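Long-range contacts in C alpha-dehydrogenase (Sphingobium sp. SYK-6, PDB 4YAG), which is an NAD-dependent short-chain dehydrogenase that probably oxidises the C-alpha alcohol of beta-aryl ether compounds during the bacterial breakdown of lignin: residues G136-L145 with D179-G189; D36-E44 with R194-P203. All coordinates share one frame; numbering follows the deposited sequence.

Contact 1. Residues G136-L145 with D179-G189. With NAI (1,4-dihydronicotinamide adenine dinucleotide), chain C.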
loop_
_atom_site.group_PDB
_atom_site.type_symbol
_atom_site.label_atom_id
_atom_site.label_comp_id
_atom_site.label_asym_id
_atom_site.label_seq_id
_atom_site.Cartn_x
_atom_site.Cartn_y
_atom_site.Cartn_z
ATOM N N GLY A 136 18.868 17.349 -12.233
ATOM C CA GLY A 136 17.564 17.346 -11.601
ATOM C C GLY A 136 16.577 16.535 -12.403
ATOM O O GLY A 136 16.937 15.785 -13.287
ATOM N N GLY A 137 15.307 16.702 -12.095
ATOM C CA GLY A 137 14.290 15.963 -12.802
ATOM C C GLY A 137 12.996 16.040 -12.035
ATOM O O GLY A 137 12.845 16.846 -11.115
ATOM N N HIS A 138 12.044 15.214 -12.435
ATOM C CA HIS A 138 10.759 15.186 -11.772
ATOM C C HIS A 138 10.146 13.813 -11.919
ATOM O O HIS A 138 10.328 13.156 -12.938
ATOM C CB HIS A 138 9.808 16.240 -12.353
ATOM C CG HIS A 138 8.757 16.675 -11.391
ATOM N ND1 HIS A 138 8.982 17.649 -10.449
ATOM C CD2 HIS A 138 7.503 16.211 -11.167
ATOM C CE1 HIS A 138 7.896 17.799 -9.712
ATOM N NE2 HIS A 138 6.991 16.940 -10.122
ATOM N N ILE A 139 9.401 13.396 -10.903
ATOM C CA ILE A 139 8.647 12.153 -10.907
ATOM C C ILE A 139 7.175 12.457 -10.660
ATOM O O ILE A 139 6.838 13.193 -9.731
ATOM C CB ILE A 139 9.099 11.202 -9.767
ATOM C CG1 ILE A 139 10.598 10.981 -9.830
ATOM C CG2 ILE A 139 8.342 9.870 -9.803
ATOM C CD1 ILE A 139 11.128 10.241 -8.653
ATOM N N VAL A 140 6.309 11.913 -11.510
ATOM C CA VAL A 140 4.878 11.983 -11.302
ATOM C C VAL A 140 4.381 10.562 -11.139
ATOM O O VAL A 140 4.621 9.720 -12.001
ATOM C CB VAL A 140 4.130 12.616 -12.497
ATOM C CG1 VAL A 140 2.626 12.645 -12.253
ATOM C CG2 VAL A 140 4.633 14.024 -12.784
ATOM N N ASN A 141 3.684 10.285 -10.042
ATOM C CA ASN A 141 3.009 9.000 -9.865
ATOM C C ASN A 141 1.514 9.192 -9.969
ATOM O O ASN A 141 0.968 10.060 -9.307
ATOM C CB ASN A 141 3.331 8.432 -8.463
ATOM C CG ASN A 141 4.796 8.098 -8.303
ATOM O OD1 ASN A 141 5.450 7.665 -9.248
ATOM N ND2 ASN A 141 5.337 8.343 -7.115
ATOM N N THR A 142 0.841 8.367 -10.761
ATOM C CA THR A 142 -0.609 8.483 -10.844
ATOM C C THR A 142 -1.257 7.582 -9.817
ATOM O O THR A 142 -1.195 6.360 -9.932
ATOM C CB THR A 142 -1.148 8.113 -12.219
ATOM O OG1 THR A 142 -0.458 8.881 -13.222
ATOM C CG2 THR A 142 -2.632 8.400 -12.274
ATOM N N ALA A 143 -1.861 8.191 -8.809
ATOM C CA ALA A 143 -2.629 7.428 -7.835
ATOM C C ALA A 143 -4.103 7.527 -8.249
ATOM O O ALA A 143 -4.448 7.175 -9.389
ATOM C CB ALA A 143 -2.369 7.949 -6.435
ATOM N N SER A 144 -4.970 8.007 -7.357
ATOM C CA SER A 144 -6.393 8.168 -7.626
ATOM C C SER A 144 -7.019 8.847 -6.421
ATOM O O SER A 144 -6.512 8.703 -5.308
ATOM C CB SER A 144 -7.074 6.816 -7.796
ATOM O OG SER A 144 -8.476 7.017 -7.936
ATOM N N LEU A 145 -8.136 9.551 -6.616
ATOM C CA LEU A 145 -8.887 10.026 -5.466
ATOM C C LEU A 145 -9.468 8.836 -4.697
ATOM O O LEU A 145 -9.801 8.956 -3.520
ATOM C CB LEU A 145 -9.976 10.997 -5.884
ATOM C CG LEU A 145 -9.449 12.378 -6.256
ATOM C CD1 LEU A 145 -10.533 13.248 -6.916
ATOM C CD2 LEU A 145 -8.900 13.088 -5.046
ATOM N N ASP A 179 18.776 15.669 -4.839
ATOM C CA ASP A 179 19.352 15.726 -6.176
ATOM C C ASP A 179 18.478 16.542 -7.127
ATOM O O ASP A 179 18.515 16.348 -8.344
ATOM C CB ASP A 179 19.561 14.303 -6.702
ATOM C CG ASP A 179 20.635 13.561 -5.934
ATOM O OD1 ASP A 179 21.829 13.896 -6.144
ATOM O OD2 ASP A 179 20.289 12.669 -5.118
ATOM N N ASN A 180 17.723 17.484 -6.555
ATOM C CA ASN A 180 16.894 18.414 -7.307
ATOM C C ASN A 180 15.911 17.684 -8.218
ATOM O O ASN A 180 15.627 18.115 -9.338
ATOM C CB ASN A 180 17.777 19.371 -8.104
ATOM C CG ASN A 180 17.009 20.557 -8.648
ATOM O OD1 ASN A 180 15.971 20.955 -8.104
ATOM N ND2 ASN A 180 17.518 21.139 -9.732
ATOM N N ILE A 181 15.385 16.576 -7.708
ATOM C CA ILE A 181 14.302 15.864 -8.360
ATOM C C ILE A 181 13.035 16.128 -7.563
ATOM O O ILE A 181 12.924 15.753 -6.385
ATOM C CB ILE A 181 14.589 14.359 -8.419
ATOM C CG1 ILE A 181 15.853 14.076 -9.246
ATOM C CG2 ILE A 181 13.383 13.596 -8.998
ATOM C CD1 ILE A 181 16.388 12.664 -9.064
ATOM N N GLY A 182 12.065 16.775 -8.192
ATOM C CA GLY A 182 10.769 16.984 -7.570
ATOM C C GLY A 182 9.826 15.825 -7.754
ATOM O O GLY A 182 10.046 14.978 -8.626
ATOM N N VAL A 183 8.791 15.755 -6.926
ATOM C CA VAL A 183 7.790 14.699 -7.049
ATOM C C VAL A 183 6.371 15.232 -6.954
ATOM O O VAL A 183 6.108 16.238 -6.302
ATOM C CB VAL A 183 7.979 13.563 -6.006
ATOM C CG1 VAL A 183 9.407 13.020 -6.054
ATOM C CG2 VAL A 183 7.655 14.030 -4.594
ATOM N N THR A 184 5.467 14.537 -7.641
ATOM C CA THR A 184 4.049 14.872 -7.673
ATOM C C THR A 184 3.253 13.584 -7.632
ATOM O O THR A 184 3.584 12.631 -8.323
ATOM C CB THR A 184 3.677 15.586 -8.982
ATOM O OG1 THR A 184 4.409 16.813 -9.094
ATOM C CG2 THR A 184 2.187 15.875 -9.060
ATOM N N VAL A 185 2.198 13.552 -6.831
ATOM C CA VAL A 185 1.210 12.491 -6.953
ATOM C C VAL A 185 -0.059 13.087 -7.549
ATOM O O VAL A 185 -0.599 14.093 -7.053
ATOM C CB VAL A 185 0.937 11.735 -5.632
ATOM C CG1 VAL A 185 0.477 12.664 -4.525
ATOM C CG2 VAL A 185 -0.076 10.626 -5.871
ATOM N N LEU A 186 -0.473 12.484 -8.663
ATOM C CA LEU A 186 -1.696 12.837 -9.359
ATOM C C LEU A 186 -2.832 11.963 -8.874
ATOM O O LEU A 186 -2.709 10.737 -8.845
ATOM C CB LEU A 186 -1.453 12.635 -10.858
ATOM C CG LEU A 186 -2.664 12.728 -11.777
ATOM C CD1 LEU A 186 -3.338 14.077 -11.732
ATOM C CD2 LEU A 186 -2.234 12.371 -13.203
ATOM N N MET A 187 -3.922 12.604 -8.473
ATOM C CA MET A 187 -5.096 11.939 -7.933
ATOM C C MET A 187 -6.309 12.288 -8.774
ATOM O O MET A 187 -6.962 13.311 -8.545
ATOM C CB MET A 187 -5.287 12.341 -6.465
ATOM C CG MET A 187 -4.142 11.846 -5.607
ATOM S SD MET A 187 -4.088 12.605 -3.964
ATOM C CE MET A 187 -3.598 14.254 -4.382
ATOM N N PRO A 188 -6.566 11.475 -9.817
ATOM C CA PRO A 188 -7.706 11.831 -10.646
ATOM C C PRO A 188 -9.058 11.363 -10.127
ATOM O O PRO A 188 -9.178 10.364 -9.404
ATOM C CB PRO A 188 -7.414 11.119 -11.980
ATOM C CG PRO A 188 -5.953 10.766 -11.949
ATOM C CD PRO A 188 -5.685 10.504 -10.484
ATOM N N GLY A 189 -10.075 12.101 -10.566
ATOM C CA GLY A 189 -11.445 11.649 -10.645
ATOM C C GLY A 189 -11.671 11.053 -12.025
ATOM O O GLY A 189 -10.735 10.596 -12.661
HETATM P PA NAI C . -5.775 3.510 -19.838
HETATM O O1A NAI C . -6.031 2.029 -19.807
HETATM O O2A NAI C . -6.429 4.296 -20.957
HETATM O O5B NAI C . -4.229 3.795 -19.864
HETATM C C5B NAI C . -3.362 2.979 -19.131
HETATM C C4B NAI C . -2.350 2.412 -20.045
HETATM O O4B NAI C . -1.430 1.697 -19.158
HETATM C C3B NAI C . -2.835 1.476 -21.062
HETATM O O3B NAI C . -2.382 1.825 -22.386
HETATM C C2B NAI C . -2.358 0.179 -20.627
HETATM O O2B NAI C . -2.119 -0.745 -21.699
HETATM C C1B NAI C . -1.163 0.462 -19.833
HETATM N N9A NAI C . -0.829 -0.573 -18.890
HETATM C C8A NAI C . -1.677 -1.299 -18.079
HETATM N N7A NAI C . -0.983 -2.210 -17.382
HETATM C C5A NAI C . 0.344 -2.096 -17.708
HETATM C C6A NAI C . 1.527 -2.739 -17.339
HETATM N N6A NAI C . 1.481 -3.827 -16.457
HETATM N N1A NAI C . 2.710 -2.351 -17.879
HETATM C C2A NAI C . 2.749 -1.341 -18.779
HETATM N N3A NAI C . 1.643 -0.692 -19.173
HETATM C C4A NAI C . 0.441 -1.049 -18.666
HETATM O O3 NAI C . -6.335 4.015 -18.442
HETATM P PN NAI C . -6.057 5.369 -17.614
HETATM O O1N NAI C . -5.428 6.464 -18.466
HETATM O O2N NAI C . -7.398 5.737 -17.029
HETATM O O5D NAI C . -5.032 4.893 -16.470
HETATM C C5D NAI C . -3.885 5.665 -16.107
HETATM C C4D NAI C . -3.786 5.751 -14.627
HETATM O O4D NAI C . -4.855 6.646 -14.146
HETATM C C3D NAI C . -3.964 4.476 -13.927
HETATM O O3D NAI C . -2.943 4.348 -12.916
HETATM C C2D NAI C . -5.289 4.546 -13.314
HETATM O O2D NAI C . -5.361 3.728 -12.140
HETATM C C1D NAI C . -5.447 5.950 -12.985
HETATM N N1N NAI C . -6.737 6.501 -12.795
HETATM C C2N NAI C . -7.659 6.651 -13.804
HETATM C C3N NAI C . -8.887 7.231 -13.531
HETATM C C7N NAI C . -9.903 7.408 -14.607
HETATM O O7N NAI C . -11.067 7.792 -14.361
HETATM N N7N NAI C . -9.462 7.201 -15.984
HETATM C C4N NAI C . -9.213 7.677 -12.261
HETATM C C5N NAI C . -8.255 7.571 -11.271
HETATM C C6N NAI C . -7.035 7.003 -11.539
HETATM O O HOH W 1 20.065 15.267 -10.594
HETATM O O HOH W 2 -11.343 8.308 -8.968
#
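His138 and Thr184 meet on one face of a pair of parallel strands, 137-142 and 181-187, whose axes run 18° apart. Followed outward, His138 CB lies 3.9 Å from Gly182 O. With CG anti to the backbone N (chi1 -155°), the ring leans across strand 181-187, and Gly182 O sits over its centre, 3.4 Å above the plane; His138 CE1 then passes 3.6 Å from Val183 N. At the tip, His138 NE2 donates in the ring plane to Thr184 OG1 (2.8 Å, 174° at the hydrogen), and the same hydroxyl is bonded to Lys246 O. A CB on Gly182 would run into His138 ND1, which accounts for the glycine. Gly182 O also accepts from Ile139 N at 2.8 Å, one of the regular parallel-sheet bonds that continue to Ala143 N and Leu186 O. On the other face Ile139 rests against Ile181 and Val183; just past the strand, Ala143 CB packs 3.6 Å from Val185 CG2. At the C-terminal end of strand 137-142, Thr142 CG2 comes 3.4 Å from O4D of the cofactor ribose; just beyond it Ser144 OG, bonded to Ala146 N, lies 3.4 Å from nicotinamide C5N. Pro188 lies against the same ring. This is the beta-alpha-beta unit of a Rossmann fold, joined through helix 156-177, whose C-terminal strand ends form part of the nicotinamide end of the NADH site.

Contact 2. Residues D36-E44 with R194-P203. With NAI (1,4-dihydronicotinamide adenine dinucleotide), chain C.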
loop_
_atom_site.group_PDB
_atom_site.type_symbol
_atom_site.label_atom_id
_atom_site.label_comp_id
_atom_site.label_asym_id
_atom_site.label_seq_id
_atom_site.Cartn_x
_atom_site.Cartn_y
_atom_site.Cartn_z
ATOM N N ASP A 36 4.471 0.749 -22.535
ATOM C CA ASP A 36 3.105 0.227 -22.408
ATOM C C ASP A 36 3.110 -1.263 -22.684
ATOM O O ASP A 36 3.897 -1.763 -23.505
ATOM C CB ASP A 36 2.205 0.961 -23.407
ATOM C CG ASP A 36 0.746 0.985 -23.005
ATOM O OD1 ASP A 36 0.092 -0.079 -23.079
ATOM O OD2 ASP A 36 0.256 2.087 -22.633
ATOM N N ILE A 37 2.175 -1.972 -22.072
ATOM C CA ILE A 37 2.083 -3.406 -22.254
ATOM C C ILE A 37 1.286 -3.775 -23.521
ATOM O O ILE A 37 1.341 -4.909 -23.986
ATOM C CB ILE A 37 1.460 -4.070 -20.976
ATOM C CG1 ILE A 37 1.824 -5.552 -20.895
ATOM C CG2 ILE A 37 -0.040 -3.875 -20.941
ATOM C CD1 ILE A 37 1.425 -6.169 -19.564
ATOM N N ARG A 38 0.560 -2.810 -24.084
ATOM C CA ARG A 38 -0.302 -3.049 -25.237
ATOM C C ARG A 38 0.347 -2.567 -26.530
ATOM O O ARG A 38 0.473 -1.362 -26.747
ATOM C CB ARG A 38 -1.640 -2.340 -25.035
ATOM C CG ARG A 38 -2.548 -3.020 -23.998
ATOM C CD ARG A 38 -3.307 -4.204 -24.555
ATOM N NE ARG A 38 -4.215 -3.823 -25.641
ATOM C CZ ARG A 38 -5.441 -3.342 -25.455
ATOM N NH1 ARG A 38 -5.921 -3.176 -24.221
ATOM N NH2 ARG A 38 -6.179 -2.999 -26.500
ATOM N N GLN A 39 0.751 -3.507 -27.375
ATOM C CA GLN A 39 1.385 -3.155 -28.638
ATOM C C GLN A 39 0.443 -2.350 -29.514
ATOM O O GLN A 39 0.889 -1.425 -30.204
ATOM C CB GLN A 39 1.852 -4.393 -29.398
ATOM C CG GLN A 39 2.709 -4.037 -30.630
ATOM C CD GLN A 39 3.975 -3.289 -30.263
ATOM O OE1 GLN A 39 4.843 -3.811 -29.561
ATOM N NE2 GLN A 39 4.099 -2.053 -30.751
ATOM N N ASP A 40 -0.845 -2.674 -29.487
ATOM C CA ASP A 40 -1.795 -1.945 -30.330
ATOM C C ASP A 40 -1.948 -0.482 -29.887
ATOM O O ASP A 40 -2.050 0.417 -30.737
ATOM C CB ASP A 40 -3.148 -2.664 -30.451
ATOM C CG ASP A 40 -3.819 -2.931 -29.116
ATOM O OD1 ASP A 40 -3.153 -2.905 -28.065
ATOM O OD2 ASP A 40 -5.037 -3.198 -29.122
ATOM N N HIS A 41 -1.930 -0.244 -28.577
ATOM C CA HIS A 41 -1.927 1.121 -28.068
ATOM C C HIS A 41 -0.663 1.856 -28.528
ATOM O O HIS A 41 -0.739 3.005 -28.966
ATOM C CB HIS A 41 -2.033 1.164 -26.530
ATOM C CG HIS A 41 -3.361 0.732 -26.010
ATOM N ND1 HIS A 41 -3.673 0.772 -24.651
ATOM C CD2 HIS A 41 -4.476 0.269 -26.608
ATOM C CE1 HIS A 41 -4.891 0.372 -24.467
ATOM N NE2 HIS A 41 -5.422 0.034 -25.642
ATOM N N LEU A 42 0.496 1.211 -28.414
ATOM C CA LEU A 42 1.755 1.841 -28.833
ATOM C C LEU A 42 1.708 2.187 -30.317
ATOM O O LEU A 42 2.172 3.265 -30.712
ATOM C CB LEU A 42 2.955 0.934 -28.565
ATOM C CG LEU A 42 3.295 0.733 -27.085
ATOM C CD1 LEU A 42 4.303 -0.378 -26.895
ATOM C CD2 LEU A 42 3.827 1.997 -26.459
ATOM N N ASP A 43 1.176 1.288 -31.138
ATOM C CA ASP A 43 1.115 1.540 -32.577
ATOM C C ASP A 43 0.208 2.736 -32.896
ATOM O O ASP A 43 0.520 3.567 -33.768
ATOM C CB ASP A 43 0.627 0.303 -33.327
ATOM C CG ASP A 43 1.623 -0.850 -33.292
ATOM O OD1 ASP A 43 2.813 -0.629 -32.965
ATOM O OD2 ASP A 43 1.198 -1.981 -33.610
ATOM N N GLU A 44 -0.907 2.832 -32.182
ATOM C CA GLU A 44 -1.842 3.934 -32.369
ATOM C C GLU A 44 -1.211 5.253 -31.956
ATOM O O GLU A 44 -1.430 6.264 -32.623
ATOM C CB GLU A 44 -3.110 3.705 -31.543
ATOM C CG GLU A 44 -3.981 2.583 -32.062
ATOM C CD GLU A 44 -4.986 2.099 -31.036
ATOM O OE1 GLU A 44 -5.056 2.681 -29.931
ATOM O OE2 GLU A 44 -5.692 1.117 -31.331
ATOM N N ARG A 194 -9.135 4.298 -21.531
ATOM C CA ARG A 194 -9.455 2.936 -21.926
ATOM C C ARG A 194 -9.215 1.935 -20.793
ATOM O O ARG A 194 -8.982 0.751 -21.048
ATOM C CB ARG A 194 -8.668 2.551 -23.180
ATOM C CG ARG A 194 -9.180 3.293 -24.393
ATOM C CD ARG A 194 -8.545 2.831 -25.702
ATOM N NE ARG A 194 -7.205 3.387 -25.862
ATOM C CZ ARG A 194 -6.477 3.242 -26.970
ATOM N NH1 ARG A 194 -6.956 2.525 -27.975
ATOM N NH2 ARG A 194 -5.270 3.782 -27.061
ATOM N N ILE A 195 -9.309 2.405 -19.548
ATOM C CA ILE A 195 -9.040 1.559 -18.396
ATOM C C ILE A 195 -10.065 0.425 -18.297
ATOM O O ILE A 195 -9.830 -0.587 -17.631
ATOM C CB ILE A 195 -8.926 2.374 -17.093
ATOM C CG1 ILE A 195 -8.314 1.494 -16.004
ATOM C CG2 ILE A 195 -10.278 2.954 -16.676
ATOM C CD1 ILE A 195 -7.490 2.242 -15.002
ATOM N N HIS A 196 -11.184 0.572 -18.993
ATOM C CA HIS A 196 -12.165 -0.500 -19.042
ATOM C C HIS A 196 -11.652 -1.721 -19.807
ATOM O O HIS A 196 -12.281 -2.782 -19.777
ATOM C CB HIS A 196 -13.471 -0.010 -19.657
ATOM C CG HIS A 196 -13.325 0.502 -21.049
ATOM N ND1 HIS A 196 -12.840 1.760 -21.331
ATOM C CD2 HIS A 196 -13.614 -0.069 -22.242
ATOM C CE1 HIS A 196 -12.823 1.938 -22.641
ATOM N NE2 HIS A 196 -13.287 0.844 -23.217
ATOM N N GLU A 197 -10.510 -1.583 -20.474
ATOM C CA GLU A 197 -9.886 -2.721 -21.149
ATOM C C GLU A 197 -8.906 -3.438 -20.212
ATOM O O GLU A 197 -8.089 -4.225 -20.666
ATOM C CB GLU A 197 -9.136 -2.274 -22.423
ATOM C CG GLU A 197 -9.974 -1.530 -23.436
ATOM C CD GLU A 197 -9.187 -1.074 -24.669
ATOM O OE1 GLU A 197 -7.937 -1.082 -24.641
ATOM O OE2 GLU A 197 -9.830 -0.685 -25.659
ATOM N N SER A 198 -8.989 -3.178 -18.905
ATOM C CA SER A 198 -8.053 -3.756 -17.936
ATOM C C SER A 198 -7.908 -5.272 -18.023
ATOM O O SER A 198 -6.815 -5.807 -17.848
ATOM C CB SER A 198 -8.448 -3.365 -16.511
ATOM O OG SER A 198 -8.053 -2.038 -16.217
ATOM N N GLY A 199 -8.992 -5.975 -18.306
ATOM C CA GLY A 199 -8.921 -7.417 -18.452
ATOM C C GLY A 199 -7.917 -7.850 -19.510
ATOM O O GLY A 199 -7.170 -8.811 -19.309
ATOM N N GLN A 200 -7.904 -7.147 -20.635
ATOM C CA GLN A 200 -6.931 -7.395 -21.706
ATOM C C GLN A 200 -5.499 -7.086 -21.274
ATOM O O GLN A 200 -4.537 -7.580 -21.871
ATOM C CB GLN A 200 -7.184 -6.483 -22.908
ATOM C CG GLN A 200 -8.368 -6.750 -23.755
ATOM C CD GLN A 200 -8.272 -5.925 -25.032
ATOM O OE1 GLN A 200 -7.399 -6.157 -25.876
ATOM N NE2 GLN A 200 -9.124 -4.924 -25.150
ATOM N N ASN A 201 -5.354 -6.213 -20.288
ATOM C CA ASN A 201 -4.046 -5.698 -19.910
ATOM C C ASN A 201 -3.415 -6.507 -18.788
ATOM O O ASN A 201 -2.233 -6.348 -18.511
ATOM C CB ASN A 201 -4.130 -4.227 -19.478
ATOM C CG ASN A 201 -4.681 -3.340 -20.574
ATOM O OD1 ASN A 201 -4.655 -3.721 -21.744
ATOM N ND2 ASN A 201 -5.167 -2.142 -20.208
ATOM N N ARG A 202 -4.201 -7.372 -18.158
ATOM C CA ARG A 202 -3.693 -8.198 -17.062
ATOM C C ARG A 202 -2.561 -9.085 -17.576
ATOM O O ARG A 202 -2.753 -9.822 -18.544
ATOM C CB ARG A 202 -4.812 -9.088 -16.527
ATOM C CG ARG A 202 -4.408 -9.976 -15.355
ATOM C CD ARG A 202 -5.520 -10.949 -14.957
ATOM N NE ARG A 202 -6.598 -10.327 -14.190
ATOM C CZ ARG A 202 -6.872 -10.547 -12.896
ATOM N NH1 ARG A 202 -6.143 -11.369 -12.148
ATOM N NH2 ARG A 202 -7.895 -9.913 -12.338
ATOM N N PRO A 203 -1.373 -9.014 -16.949
ATOM C CA PRO A 203 -0.313 -9.893 -17.451
ATOM C C PRO A 203 -0.682 -11.369 -17.354
ATOM O O PRO A 203 -1.439 -11.783 -16.477
ATOM C CB PRO A 203 0.877 -9.566 -16.549
ATOM C CG PRO A 203 0.627 -8.148 -16.087
ATOM C CD PRO A 203 -0.876 -8.062 -15.938
HETATM P PA NAI C . -5.775 3.510 -19.838
HETATM O O1A NAI C . -6.031 2.029 -19.807
HETATM O O2A NAI C . -6.429 4.296 -20.957
HETATM O O5B NAI C . -4.229 3.795 -19.864
HETATM C C5B NAI C . -3.362 2.979 -19.131
HETATM C C4B NAI C . -2.350 2.412 -20.045
HETATM O O4B NAI C . -1.430 1.697 -19.158
HETATM C C3B NAI C . -2.835 1.476 -21.062
HETATM O O3B NAI C . -2.382 1.825 -22.386
HETATM C C2B NAI C . -2.358 0.179 -20.627
HETATM O O2B NAI C . -2.119 -0.745 -21.699
HETATM C C1B NAI C . -1.163 0.462 -19.833
HETATM N N9A NAI C . -0.829 -0.573 -18.890
HETATM C C8A NAI C . -1.677 -1.299 -18.079
HETATM N N7A NAI C . -0.983 -2.210 -17.382
HETATM C C5A NAI C . 0.344 -2.096 -17.708
HETATM C C6A NAI C . 1.527 -2.739 -17.339
HETATM N N6A NAI C . 1.481 -3.827 -16.457
HETATM N N1A NAI C . 2.710 -2.351 -17.879
HETATM C C2A NAI C . 2.749 -1.341 -18.779
HETATM N N3A NAI C . 1.643 -0.692 -19.173
HETATM C C4A NAI C . 0.441 -1.049 -18.666
HETATM O O3 NAI C . -6.335 4.015 -18.442
HETATM P PN NAI C . -6.057 5.369 -17.614
HETATM O O1N NAI C . -5.428 6.464 -18.466
HETATM O O2N NAI C . -7.398 5.737 -17.029
HETATM O O5D NAI C . -5.032 4.893 -16.470
HETATM C C5D NAI C . -3.885 5.665 -16.107
HETATM C C4D NAI C . -3.786 5.751 -14.627
HETATM O O4D NAI C . -4.855 6.646 -14.146
HETATM C C3D NAI C . -3.964 4.476 -13.927
HETATM O O3D NAI C . -2.943 4.348 -12.916
HETATM C C2D NAI C . -5.289 4.546 -13.314
HETATM O O2D NAI C . -5.361 3.728 -12.140
HETATM C C1D NAI C . -5.447 5.950 -12.985
HETATM N N1N NAI C . -6.737 6.501 -12.795
HETATM C C2N NAI C . -7.659 6.651 -13.804
HETATM C C3N NAI C . -8.887 7.231 -13.531
HETATM C C7N NAI C . -9.903 7.408 -14.607
HETATM O O7N NAI C . -11.067 7.792 -14.361
HETATM N N7N NAI C . -9.462 7.201 -15.984
HETATM C C4N NAI C . -9.213 7.677 -12.261
HETATM C C5N NAI C . -8.255 7.571 -11.271
HETATM C C6N NAI C . -7.035 7.003 -11.539
HETATM O O HOH W 3 -8.223 0.044 -27.707
#
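Ile37 and Asn201 bring the two backbones nearest, with CA atoms 7.0 Å apart; between His41 CA and Arg194 CA the gap has widened to 9.9 Å, so side chains do the bridging. In 36-44 the chain leaves strand 31-36 through an Asx turn, Asp36 OD1 accepting from Arg38 N, and Arg38 is the N-cap residue of helix 39-51. Segment 194-203 holds a short 3-10 turn and a weakly bonded helix at 198-201. Bends in the Arg38 chain (chi2 -81°, chi3 -62°) bring its guanidinium among three partners: NH1 donates to Asn201 OD1 (2.8 Å), on an in-plane lone pair; NH1 also bridges to Glu197 OE1 from above the carboxylate; NE and NH2 hold the two oxygens of Asp40 side-on. Gln200 OE1 sits over one guanidinium face. Glu197 OE1 also takes His41 NE2 (2.9 Å) through its syn lone pair. With an alanine in place of Arg38, Glu197 and Asp40 would probably lose a shared positive partner and Asn201 OD1 its donor. The Arg194 guanidinium lies flat on the His41 ring (centres 3.8 Å apart, planes at 18°) and sends NH1 and NH2 to the single atom Glu44 OE1, NH1 at 2.7 Å. Within this network His41 ND1 binds ribose O3B of NADH (2.8 Å) and Asp36 OD1 accepts from O2B (2.7 Å). Behind these residues, Asp36 pairs with strand 58-62 through Ile61, Leu42 packs on that strand, and Pro203 rests on Tyr110 and Ile114 of helix 105-133.

How the contacts relate
The two contacts lie on opposite sides of the chain's centre, 22 Å apart between centres, and NADH spans them: contact 1 meets the nicotinamide half, contact 2 mainly the adenine, its ribose and a phosphate. Contact 1 is core, with 18 of its 21 touching residues buried, and joins neighbouring strands of the parallel sheet mainly by backbone bonds and apolar side chains, burying 880 Å². Contact 2 is only partly buried and buries 406 Å²; it relies on salt bridges, a stack and side-chain hydrogen bonds, and both of its segments also bond to the cofactor. They share no element, yet strand 181-187 of contact 1 leads along the chain to helix 198-201 of contact 2.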